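Local coordinates for DNA repair protein RAD7 (Saccharomyces cerevisiae, PDB 5ZB2), which takes part in global genome nucleotide excision repair, binding Elc1 and acting with Rad16 to help remove damage from nontranscribed DNA, at residues Leu70-Asp75 with Tyr92-Ile97; Lys169-Leu174 with Asp191-Tyr196; Ser362-Leu367 with Ile377-Asp382. One frame throughout, in Å; residues are numbered along the deposited sequence.

Contact 1: residues Leu70-Asp75 with Tyr92-Ile97. With 9FO (3,6,9,12,15,18,21,24,27,30,33,36,39,42,45,48,51,54,57-nonadecaoxanonapentacontane-1,59-diol), chain K.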
loop_
_atom_site.group_PDB
_atom_site.type_symbol
_atom_site.label_atom_id
_atom_site.label_comp_id
_atom_site.label_asym_id
_atom_site.label_seq_id
_atom_site.Cartn_x
_atom_site.Cartn_y
_atom_site.Cartn_z
ATOM N N LEU A 70 7.578 6.932 -13.718
ATOM C CA LEU A 70 8.680 7.500 -14.488
ATOM C C LEU A 70 9.844 7.929 -13.601
ATOM O O LEU A 70 10.974 8.053 -14.090
ATOM C CB LEU A 70 8.176 8.701 -15.294
ATOM C CG LEU A 70 7.027 8.408 -16.266
ATOM C CD1 LEU A 70 6.292 9.683 -16.660
ATOM C CD2 LEU A 70 7.554 7.692 -17.500
ATOM N N PHE A 71 9.597 8.152 -12.312
ATOM C CA PHE A 71 10.588 8.720 -11.409
ATOM C C PHE A 71 11.156 7.699 -10.430
ATOM O O PHE A 71 11.861 8.085 -9.492
ATOM C CB PHE A 71 9.969 9.887 -10.636
ATOM C CG PHE A 71 9.368 10.943 -11.512
ATOM C CD1 PHE A 71 8.062 10.832 -11.959
ATOM C CD2 PHE A 71 10.107 12.051 -11.889
ATOM C CE1 PHE A 71 7.509 11.804 -12.767
ATOM C CE2 PHE A 71 9.555 13.026 -12.697
ATOM C CZ PHE A 71 8.258 12.903 -13.135
ATOM N N LEU A 72 10.879 6.413 -10.622
ATOM C CA LEU A 72 11.255 5.393 -9.653
ATOM C C LEU A 72 12.564 4.714 -10.042
ATOM O O LEU A 72 12.883 4.556 -11.224
ATOM C CB LEU A 72 10.150 4.342 -9.513
ATOM C CG LEU A 72 8.795 4.833 -8.994
ATOM C CD1 LEU A 72 7.813 3.673 -8.897
ATOM C CD2 LEU A 72 8.925 5.524 -7.646
ATOM N N LYS A 73 13.316 4.305 -9.021
ATOM C CA LYS A 73 14.593 3.613 -9.190
ATOM C C LYS A 73 15.563 4.429 -10.048
ATOM O O LYS A 73 16.084 3.965 -11.064
ATOM C CB LYS A 73 14.375 2.215 -9.780
ATOM C CG LYS A 73 13.705 1.219 -8.831
ATOM C CD LYS A 73 14.430 1.096 -7.488
ATOM C CE LYS A 73 15.908 0.766 -7.646
ATOM N NZ LYS A 73 16.614 0.741 -6.331
ATOM N N THR A 74 15.800 5.663 -9.612
ATOM C CA THR A 74 16.826 6.525 -10.181
ATOM C C THR A 74 17.824 6.887 -9.088
ATOM O O THR A 74 17.590 6.654 -7.901
ATOM C CB THR A 74 16.223 7.801 -10.787
ATOM O OG1 THR A 74 15.887 8.723 -9.743
ATOM C CG2 THR A 74 14.970 7.480 -11.598
ATOM N N ASP A 75 18.956 7.459 -9.498
ATOM C CA ASP A 75 19.943 7.963 -8.554
ATOM C C ASP A 75 19.756 9.449 -8.258
ATOM O O ASP A 75 20.696 10.109 -7.804
ATOM C CB ASP A 75 21.362 7.694 -9.070
ATOM C CG ASP A 75 21.631 8.340 -10.412
ATOM O OD1 ASP A 75 20.691 8.439 -11.222
ATOM O OD2 ASP A 75 22.787 8.744 -10.659
ATOM N N TYR A 92 3.052 7.755 -2.278
ATOM C CA TYR A 92 4.133 8.289 -1.457
ATOM C C TYR A 92 4.971 7.169 -0.857
ATOM O O TYR A 92 6.202 7.280 -0.771
ATOM C CB TYR A 92 3.559 9.177 -0.355
ATOM C CG TYR A 92 2.901 10.442 -0.858
ATOM C CD1 TYR A 92 3.658 11.465 -1.422
ATOM C CD2 TYR A 92 1.530 10.624 -0.757
ATOM C CE1 TYR A 92 3.064 12.624 -1.881
ATOM C CE2 TYR A 92 0.927 11.784 -1.212
ATOM C CZ TYR A 92 1.700 12.779 -1.770
ATOM O OH TYR A 92 1.107 13.931 -2.224
ATOM N N LYS A 93 4.322 6.083 -0.429
ATOM C CA LYS A 93 5.057 4.954 0.131
ATOM C C LYS A 93 5.958 4.309 -0.917
ATOM O O LYS A 93 7.100 3.945 -0.623
ATOM C CB LYS A 93 4.074 3.932 0.709
ATOM C CG LYS A 93 3.346 4.417 1.963
ATOM C CD LYS A 93 1.960 3.785 2.124
ATOM C CE LYS A 93 2.035 2.282 2.369
ATOM N NZ LYS A 93 0.681 1.673 2.532
ATOM N N THR A 94 5.465 4.165 -2.150
ATOM C CA THR A 94 6.268 3.527 -3.189
ATOM C C THR A 94 7.462 4.397 -3.564
ATOM O O THR A 94 8.578 3.892 -3.744
ATOM C CB THR A 94 5.409 3.232 -4.424
ATOM O OG1 THR A 94 4.276 2.437 -4.051
ATOM C CG2 THR A 94 6.215 2.486 -5.480
ATOM N N LEU A 95 7.247 5.709 -3.681
ATOM C CA LEU A 95 8.350 6.628 -3.944
ATOM C C LEU A 95 9.462 6.449 -2.915
ATOM O O LEU A 95 10.640 6.321 -3.269
ATOM C CB LEU A 95 7.832 8.068 -3.938
ATOM C CG LEU A 95 8.878 9.174 -4.101
ATOM C CD1 LEU A 95 9.479 9.135 -5.500
ATOM C CD2 LEU A 95 8.269 10.535 -3.802
ATOM N N ALA A 96 9.102 6.430 -1.631
ATOM C CA ALA A 96 10.109 6.280 -0.586
ATOM C C ALA A 96 10.856 4.958 -0.721
ATOM O O ALA A 96 12.072 4.900 -0.505
ATOM C CB ALA A 96 9.459 6.382 0.794
ATOM N N ILE A 97 10.146 3.884 -1.072
ATOM C CA ILE A 97 10.788 2.576 -1.173
ATOM C C ILE A 97 11.783 2.554 -2.328
ATOM O O ILE A 97 12.860 1.955 -2.222
ATOM C CB ILE A 97 9.719 1.474 -1.315
ATOM C CG1 ILE A 97 8.920 1.329 -0.014
ATOM C CG2 ILE A 97 10.339 0.137 -1.712
ATOM C CD1 ILE A 97 9.739 0.920 1.200
HETATM O OAA 9FO K . 7.914 -6.529 5.887
HETATM C CAB 9FO K . 8.165 -6.190 4.552
HETATM C CAC 9FO K . 7.746 -7.346 3.644
HETATM O OAD 9FO K . 8.372 -7.231 2.399
HETATM C CAE 9FO K . 7.830 -6.262 1.551
HETATM C CAF 9FO K . 8.822 -5.964 0.426
HETATM O OAG 9FO K . 8.648 -4.649 -0.014
HETATM C CAH 9FO K . 9.240 -3.685 0.810
HETATM C CAI 9FO K . 8.293 -2.498 0.920
HETATM O OAJ 9FO K . 7.366 -2.772 1.929
HETATM C CAK 9FO K . 6.066 -2.335 1.659
HETATM C CAL 9FO K . 5.101 -2.997 2.638
HETATM O OAM 9FO K . 3.975 -3.459 1.948
HETATM C CAN 9FO K . 3.479 -4.675 2.422
HETATM C CAO 9FO K . 4.333 -5.810 1.876
HETATM O OAP 9FO K . 3.537 -6.673 1.114
HETATM C CAQ 9FO K . 4.268 -7.621 0.395
HETATM C CAR 9FO K . 4.843 -6.963 -0.852
HETATM O OAS 9FO K . 5.272 -7.935 -1.757
HETATM C CAT 9FO K . 6.410 -7.567 -2.486
HETATM C CAU 9FO K . 6.126 -6.365 -3.388
HETATM O OAV 9FO K . 7.023 -5.337 -3.080
HETATM C CAW 9FO K . 6.757 -4.130 -3.733
HETATM C CAX 9FO K . 7.738 -3.065 -3.243
HETATM O OAY 9FO K . 7.126 -2.240 -2.292
HETATM C CAZ 9FO K . 6.255 -1.277 -2.818
HETATM C CBA 9FO K . 5.875 -0.287 -1.720
HETATM O OBB 9FO K . 4.487 -0.212 -1.582
HETATM C CBC 9FO K . 3.930 -1.044 -0.603
HETATM C CBD 9FO K . 2.465 -0.663 -0.423
HETATM O OBE 9FO K . 1.708 -1.281 -1.419
HETATM C CBF 9FO K . 0.760 -0.431 -1.990
HETATM C CBG 9FO K . -0.076 -1.212 -2.998
HETATM O OBH 9FO K . 0.613 -2.379 -3.361
HETATM C CBI 9FO K . 0.299 -2.875 -4.634
HETATM C CBJ 9FO K . 1.447 -3.738 -5.152
HETATM O OBK 9FO K . 1.646 -3.454 -6.511
HETATM C CBL 9FO K . 2.985 -3.331 -6.909
HETATM C CBM 9FO K . 3.051 -2.489 -8.179
HETATM O OBN 9FO K . 4.380 -2.152 -8.450
HETATM C CBO 9FO K . 4.790 -0.919 -7.929
HETATM C CBP 9FO K . 4.329 0.225 -8.833
HETATM O OBQ 9FO K . 4.182 1.367 -8.037
HETATM C CBR 9FO K . 3.262 2.323 -8.483
HETATM C CBS 9FO K . 2.784 3.088 -7.254
HETATM O OBT 9FO K . 1.391 3.199 -7.298
HETATM C CBU 9FO K . 0.770 3.216 -6.044
HETATM C CBV 9FO K . -0.687 2.809 -6.215
HETATM O OBW 9FO K . -0.768 1.415 -6.162
HETATM C CBX 9FO K . -2.059 0.911 -6.357
HETATM C CBY 9FO K . -1.985 -0.579 -6.678
HETATM O OBZ 9FO K . -0.977 -0.822 -7.619
HETATM C CCA 9FO K . -1.403 -1.581 -8.718
HETATM C CCB 9FO K . -0.185 -2.094 -9.483
HETATM O OCC 9FO K . 0.249 -1.193 -10.461
HETATM C CCD 9FO K . 0.707 0.052 -10.013
HETATM C CCE 9FO K . -0.461 1.032 -10.093
HETATM O OCF 9FO K . -0.089 2.203 -10.762
HETATM C CCG 9FO K . -0.954 3.285 -10.552
HETATM C CCH 9FO K . -2.414 2.867 -10.739
HETATM O OCI 9FO K . -3.193 3.991 -11.037
HETATM O O HOH W 1 14.824 0.979 -3.853
#
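With CG anti to the carbonyl carbon (chi1 -62°) and CD1 extended away from CA (chi2 -179°), L72 sends its two methyl groups across to helix 89-98, where T94 and L95 meet them. In T94, chi1 of -56° sets OG1 beside the backbone N, and the methyl CG2, which falls anti to that N, faces L72. L72 CD1 comes to 4.0 Å from T94 CG2, the two side chains crossing at about a right angle. The other branch settles on the helix backbone itself, L72 CD2 lying 3.9 Å from L95 CA. It also touches the side chain of that residue, at 4.2 Å from L95 CD1. L72 thus touches two successive helix positions through apolar contact; no direct hydrogen bond joins the two segments, though the K73 backbone is hydrogen-bonded to F98 of the same helix.

A polar link lies beside this apolar patch. One water accepts from K73 NZ at 3.1 Å and donates to I97 O at 2.7 Å; K73 NZ also forms a salt bridge with D28. T94 OG1 is turned back on its own helix, hydrogen-bonded to D90 O. The T94 methyl has a second neighbour, the bound polyethylene glycol, whose ether oxygen OBQ approaches T94 CG2 to 3.5 Å. I97 meets the same chain further along, with I97 CD1 3.7 Å from ligand atom CAI. F35 of helix 8-41 packs against L72 and K73, so the loop is held between that long helix and helix 89-98. The arrangement belongs to the N-terminal end of a leucine-rich-repeat solenoid, where the loop leading into strand 78-81 packs against the following helix 89-98, here bordered by a polyethylene glycol pocket.

Contact 2: residues Lys169-Leu174 with Asp191-Tyr196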
loop_
_atom_site.group_PDB
_atom_site.type_symbol
_atom_site.label_atom_id
_atom_site.label_comp_id
_atom_site.label_asym_id
_atom_site.label_seq_id
_atom_site.Cartn_x
_atom_site.Cartn_y
_atom_site.Cartn_z
ATOM N N LYS A 169 2.169 23.292 19.482
ATOM C CA LYS A 169 2.813 22.096 20.016
ATOM C C LYS A 169 3.708 21.445 18.970
ATOM O O LYS A 169 4.821 21.005 19.282
ATOM C CB LYS A 169 1.755 21.106 20.504
ATOM C CG LYS A 169 2.313 19.944 21.312
ATOM C CD LYS A 169 1.209 18.987 21.746
ATOM C CE LYS A 169 1.648 18.106 22.910
ATOM N NZ LYS A 169 2.873 17.312 22.610
ATOM N N SER A 170 3.240 21.377 17.721
ATOM C CA SER A 170 4.034 20.766 16.659
ATOM C C SER A 170 5.292 21.572 16.381
ATOM O O SER A 170 6.360 21.003 16.133
ATOM C CB SER A 170 3.195 20.641 15.387
ATOM O OG SER A 170 1.916 20.110 15.677
ATOM N N LEU A 171 5.179 22.902 16.396
ATOM C CA LEU A 171 6.354 23.752 16.241
ATOM C C LEU A 171 7.364 23.507 17.356
ATOM O O LEU A 171 8.574 23.428 17.103
ATOM C CB LEU A 171 5.930 25.220 16.216
ATOM C CG LEU A 171 7.060 26.249 16.134
ATOM C CD1 LEU A 171 7.832 26.095 14.834
ATOM C CD2 LEU A 171 6.508 27.652 16.273
ATOM N N SER A 172 6.890 23.393 18.601
ATOM C CA SER A 172 7.794 23.110 19.712
ATOM C C SER A 172 8.529 21.790 19.506
ATOM O O SER A 172 9.737 21.701 19.749
ATOM C CB SER A 172 7.021 23.087 21.031
ATOM O OG SER A 172 6.520 24.372 21.348
ATOM N N ASN A 173 7.817 20.753 19.054
ATOM C CA ASN A 173 8.466 19.464 18.833
ATOM C C ASN A 173 9.452 19.523 17.671
ATOM O O ASN A 173 10.463 18.813 17.685
ATOM C CB ASN A 173 7.420 18.377 18.588
ATOM C CG ASN A 173 6.529 18.146 19.792
ATOM O OD1 ASN A 173 5.304 18.149 19.681
ATOM N ND2 ASN A 173 7.142 17.943 20.953
ATOM N N LEU A 174 9.179 20.348 16.660
ATOM C CA LEU A 174 10.163 20.564 15.604
ATOM C C LEU A 174 11.432 21.183 16.172
ATOM O O LEU A 174 12.546 20.726 15.890
ATOM C CB LEU A 174 9.584 21.462 14.512
ATOM C CG LEU A 174 10.606 22.008 13.509
ATOM C CD1 LEU A 174 11.299 20.869 12.781
ATOM C CD2 LEU A 174 9.956 22.961 12.517
ATOM N N ASP A 191 -2.517 28.605 10.367
ATOM C CA ASP A 191 -3.505 29.367 11.123
ATOM C C ASP A 191 -3.413 29.140 12.627
ATOM O O ASP A 191 -3.889 29.983 13.392
ATOM C CB ASP A 191 -4.917 29.019 10.638
ATOM C CG ASP A 191 -5.236 29.617 9.274
ATOM O OD1 ASP A 191 -4.305 30.053 8.562
ATOM O OD2 ASP A 191 -6.428 29.650 8.913
ATOM N N SER A 192 -2.827 28.027 13.067
ATOM C CA SER A 192 -2.768 27.685 14.482
ATOM C C SER A 192 -1.445 28.065 15.135
ATOM O O SER A 192 -1.261 27.808 16.328
ATOM C CB SER A 192 -3.012 26.183 14.668
ATOM O OG SER A 192 -4.327 25.818 14.274
ATOM N N ILE A 193 -0.525 28.660 14.390
ATOM C CA ILE A 193 0.792 29.002 14.907
ATOM C C ILE A 193 0.744 30.411 15.481
ATOM O O ILE A 193 0.286 31.348 14.817
ATOM C CB ILE A 193 1.860 28.891 13.804
ATOM C CG1 ILE A 193 2.023 27.433 13.349
ATOM C CG2 ILE A 193 3.199 29.462 14.271
ATOM C CD1 ILE A 193 2.498 26.463 14.427
ATOM N N SER A 194 1.211 30.557 16.721
ATOM C CA SER A 194 1.355 31.869 17.341
ATOM C C SER A 194 2.676 32.066 18.070
ATOM O O SER A 194 3.023 33.217 18.355
ATOM C CB SER A 194 0.214 32.124 18.333
ATOM O OG SER A 194 0.385 31.331 19.491
ATOM N N ASN A 195 3.422 31.006 18.369
ATOM C CA ASN A 195 4.644 31.102 19.170
ATOM C C ASN A 195 5.883 31.339 18.309
ATOM O O ASN A 195 6.897 30.649 18.435
ATOM C CB ASN A 195 4.806 29.843 20.015
ATOM C CG ASN A 195 3.723 29.703 21.061
ATOM O OD1 ASN A 195 2.749 30.459 21.069
ATOM N ND2 ASN A 195 3.883 28.731 21.953
ATOM N N TYR A 196 5.815 32.343 17.432
ATOM C CA TYR A 196 6.985 32.722 16.650
ATOM C C TYR A 196 8.126 33.202 17.536
ATOM O O TYR A 196 9.283 33.208 17.098
ATOM C CB TYR A 196 6.611 33.807 15.640
ATOM C CG TYR A 196 5.607 33.351 14.605
ATOM C CD1 TYR A 196 6.017 32.694 13.452
ATOM C CD2 TYR A 196 4.251 33.584 14.779
ATOM C CE1 TYR A 196 5.098 32.277 12.499
ATOM C CE2 TYR A 196 3.325 33.172 13.837
ATOM C CZ TYR A 196 3.755 32.520 12.697
ATOM O OH TYR A 196 2.827 32.112 11.764
#
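L171 leaves helix 168-178 with its CB directed at the loop 191-196, and CB itself makes the first contact, 4.1 Å from I193 CD1. Beyond it the chain turns with CG anti to the backbone N (chi1 177°), and the two methyls part. CD2 carries on to the loop backbone, where L171 CD2 lies 3.7 Å from N195 O. The leucine therefore meets a side chain at its base and a peptide oxygen at its tip, two quite different surfaces presented by residues two apart in the loop.

I193 reaches the base of L171 with the end of its longer branch. Its CG1 is anti to the carbonyl carbon (chi1 -66°), and CD1 bends back toward the helix, while the shorter branch serves another partner: I193 CG2 rests 3.5 Å above the ring plane of Y196, offset toward the rim. The isoleucine is thus shared between the helix and the tyrosine of its own loop.

N195 is the centre of an inverse gamma turn. D168, at the start of the helix, accepts through OD1 from the backbone N atoms of both S194 and N195, two hydrogen bonds to one carboxylate oxygen beside the leucine contact. S192 OG is hydrogen-bonded to H164 O, a further tie between the loop and the residues preceding the helix. Y196 in turn packs on P216 and V222. In this leucine-rich-repeat solenoid the contact joins helix 168-178 to the loop between strand 184-188 and helix 199-202.

The chemistry is accordingly divided: the apolar contact of L171 and I193 is nondirectional, whereas the two bonds to D168 OD1 are directional and probably fix the loop backbone against the start of the helix.

Contact 3: residues Ser362-Leu367 with Ile377-Asp382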
loop_
_atom_site.group_PDB
_atom_site.type_symbol
_atom_site.label_atom_id
_atom_site.label_comp_id
_atom_site.label_asym_id
_atom_site.label_seq_id
_atom_site.Cartn_x
_atom_site.Cartn_y
_atom_site.Cartn_z
ATOM N N SER A 362 6.329 55.250 -22.293
ATOM C CA SER A 362 7.707 55.724 -22.254
ATOM C C SER A 362 8.560 54.895 -21.304
ATOM O O SER A 362 9.748 54.676 -21.568
ATOM C CB SER A 362 7.743 57.197 -21.845
ATOM O OG SER A 362 7.029 57.999 -22.770
ATOM N N VAL A 363 7.979 54.429 -20.198
ATOM C CA VAL A 363 8.732 53.611 -19.251
ATOM C C VAL A 363 9.000 52.231 -19.841
ATOM O O VAL A 363 10.132 51.736 -19.815
ATOM C CB VAL A 363 7.983 53.518 -17.909
ATOM C CG1 VAL A 363 8.785 52.704 -16.905
ATOM C CG2 VAL A 363 7.697 54.910 -17.357
ATOM N N ILE A 364 7.959 51.588 -20.378
ATOM C CA ILE A 364 8.138 50.290 -21.025
ATOM C C ILE A 364 9.177 50.394 -22.134
ATOM O O ILE A 364 10.043 49.522 -22.278
ATOM C CB ILE A 364 6.789 49.773 -21.562
ATOM C CG1 ILE A 364 5.789 49.581 -20.414
ATOM C CG2 ILE A 364 6.974 48.476 -22.347
ATOM C CD1 ILE A 364 6.239 48.605 -19.331
ATOM N N GLN A 365 9.097 51.455 -22.939
ATOM C CA GLN A 365 10.087 51.679 -23.986
ATOM C C GLN A 365 11.491 51.733 -23.401
ATOM O O GLN A 365 12.393 51.015 -23.848
ATOM C CB GLN A 365 9.759 52.976 -24.731
ATOM C CG GLN A 365 10.818 53.448 -25.725
ATOM C CD GLN A 365 10.939 52.550 -26.939
ATOM O OE1 GLN A 365 10.582 51.373 -26.898
ATOM N NE2 GLN A 365 11.441 53.108 -28.034
ATOM N N MET A 366 11.692 52.586 -22.396
ATOM C CA MET A 366 13.015 52.741 -21.801
ATOM C C MET A 366 13.504 51.433 -21.191
ATOM O O MET A 366 14.671 51.060 -21.360
ATOM C CB MET A 366 12.975 53.847 -20.746
ATOM C CG MET A 366 14.264 54.019 -19.961
ATOM S SD MET A 366 14.185 55.407 -18.816
ATOM C CE MET A 366 12.787 54.948 -17.793
ATOM N N LEU A 367 12.626 50.721 -20.478
ATOM C CA LEU A 367 13.032 49.471 -19.841
ATOM C C LEU A 367 13.450 48.434 -20.875
ATOM O O LEU A 367 14.435 47.712 -20.678
ATOM C CB LEU A 367 11.898 48.931 -18.971
ATOM C CG LEU A 367 11.548 49.748 -17.726
ATOM C CD1 LEU A 367 10.331 49.162 -17.030
ATOM C CD2 LEU A 367 12.729 49.816 -16.763
ATOM N N ILE A 377 7.079 41.615 -18.629
ATOM C CA ILE A 377 6.735 42.752 -17.782
ATOM C C ILE A 377 5.235 42.704 -17.540
ATOM O O ILE A 377 4.448 42.799 -18.489
ATOM C CB ILE A 377 7.130 44.098 -18.418
ATOM C CG1 ILE A 377 8.635 44.150 -18.698
ATOM C CG2 ILE A 377 6.715 45.258 -17.509
ATOM C CD1 ILE A 377 9.050 45.369 -19.508
ATOM N N ASP A 378 4.840 42.562 -16.279
ATOM C CA ASP A 378 3.431 42.577 -15.914
ATOM C C ASP A 378 2.995 44.021 -15.696
ATOM O O ASP A 378 3.524 44.707 -14.816
ATOM C CB ASP A 378 3.184 41.736 -14.661
ATOM C CG ASP A 378 1.709 41.450 -14.431
ATOM O OD1 ASP A 378 0.861 42.287 -14.815
ATOM O OD2 ASP A 378 1.398 40.377 -13.872
ATOM N N VAL A 379 2.045 44.483 -16.509
ATOM C CA VAL A 379 1.527 45.841 -16.425
ATOM C C VAL A 379 0.044 45.847 -16.054
ATOM O O VAL A 379 -0.662 46.815 -16.322
ATOM C CB VAL A 379 1.771 46.613 -17.736
ATOM C CG1 VAL A 379 3.268 46.744 -18.007
ATOM C CG2 VAL A 379 1.068 45.929 -18.900
ATOM N N PHE A 380 -0.431 44.773 -15.433
ATOM C CA PHE A 380 -1.830 44.689 -15.043
ATOM C C PHE A 380 -2.197 45.876 -14.164
ATOM O O PHE A 380 -1.560 46.118 -13.135
ATOM C CB PHE A 380 -2.092 43.375 -14.310
ATOM C CG PHE A 380 -3.542 43.130 -14.016
ATOM C CD1 PHE A 380 -4.136 43.667 -12.884
ATOM C CD2 PHE A 380 -4.314 42.367 -14.875
ATOM C CE1 PHE A 380 -5.473 43.444 -12.615
ATOM C CE2 PHE A 380 -5.651 42.140 -14.612
ATOM C CZ PHE A 380 -6.232 42.678 -13.480
ATOM N N GLY A 381 -3.221 46.621 -14.578
ATOM C CA GLY A 381 -3.670 47.784 -13.847
ATOM C C GLY A 381 -3.068 49.096 -14.303
ATOM O O GLY A 381 -3.558 50.156 -13.892
ATOM N N ASP A 382 -2.026 49.061 -15.134
ATOM C CA ASP A 382 -1.360 50.273 -15.613
ATOM C C ASP A 382 -2.120 50.783 -16.831
ATOM O O ASP A 382 -1.767 50.505 -17.978
ATOM C CB ASP A 382 0.100 49.991 -15.942
ATOM C CG ASP A 382 0.860 49.401 -14.765
ATOM O OD1 ASP A 382 0.451 49.639 -13.609
ATOM O OD2 ASP A 382 1.869 48.700 -14.996
#
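Apolar contact is the whole of the direct link between I364 on helix 361-370 and I377 on strand 376-378 with V379 just after it, through one methyl group. I364 CD1 sits 3.7 Å from V379 CG1, the two side chains reaching toward each other tip to tip. The same methyl is 3.8 Å from I377 CG2, but here the side chains slide past each other in opposite directions. Folding of I364 at chi2 (-59°), after CG1 has been set anti to the carbonyl carbon, brings CD1 against both, the three methyls forming a triangle. L397 of strand 396-398 touches both I364 and I377, and L367 packs on L351 and F340.

Strand 350-352, helix 361-370 and strand 376-378 form a beta-alpha-beta unit of the leucine-rich-repeat solenoid; I364 and I377 pack its helix against its second strand, and V379 continues the contact into the loop.

Hydrogen bonding shapes the loop that follows. D378, its CB directed away from the helix, turns its carboxylate onto the chain ahead: F380 N donates to D378 OD1 at 2.9 Å and 163°, closing an Asx turn. Overlapping it, V379 to D382 make a type II beta turn, with D382 N bonded to V379 O at 2.9 Å and G381 at a positive phi of 94°. On the strand, backbone bonds tie I377 to T396 and I398, and D378 to L351 and L353.

How the contacts relate
Contacts 1, 2 and 3 follow one another along the chain without interleaving. Contacts 1 and 2 have centres about 31 Å apart, contacts 2 and 3 about 42 Å, and contacts 1 and 3 about 45 Å; none touches another, and contact 3 lies across the centre of the chain from both others. Each involves a different helix: 89-98, 168-178 and 361-370. What they share is the succession of parallel strands running from 78-81 to 396-398 through the curved solenoid. Together they sample its N-terminal beginning, a turn between strands 157-161 and 184-188, and a turn near its C-terminal end, illustrating how aliphatic contacts recur between helices and loops or strands in this leucine-rich-repeat part of Rad7.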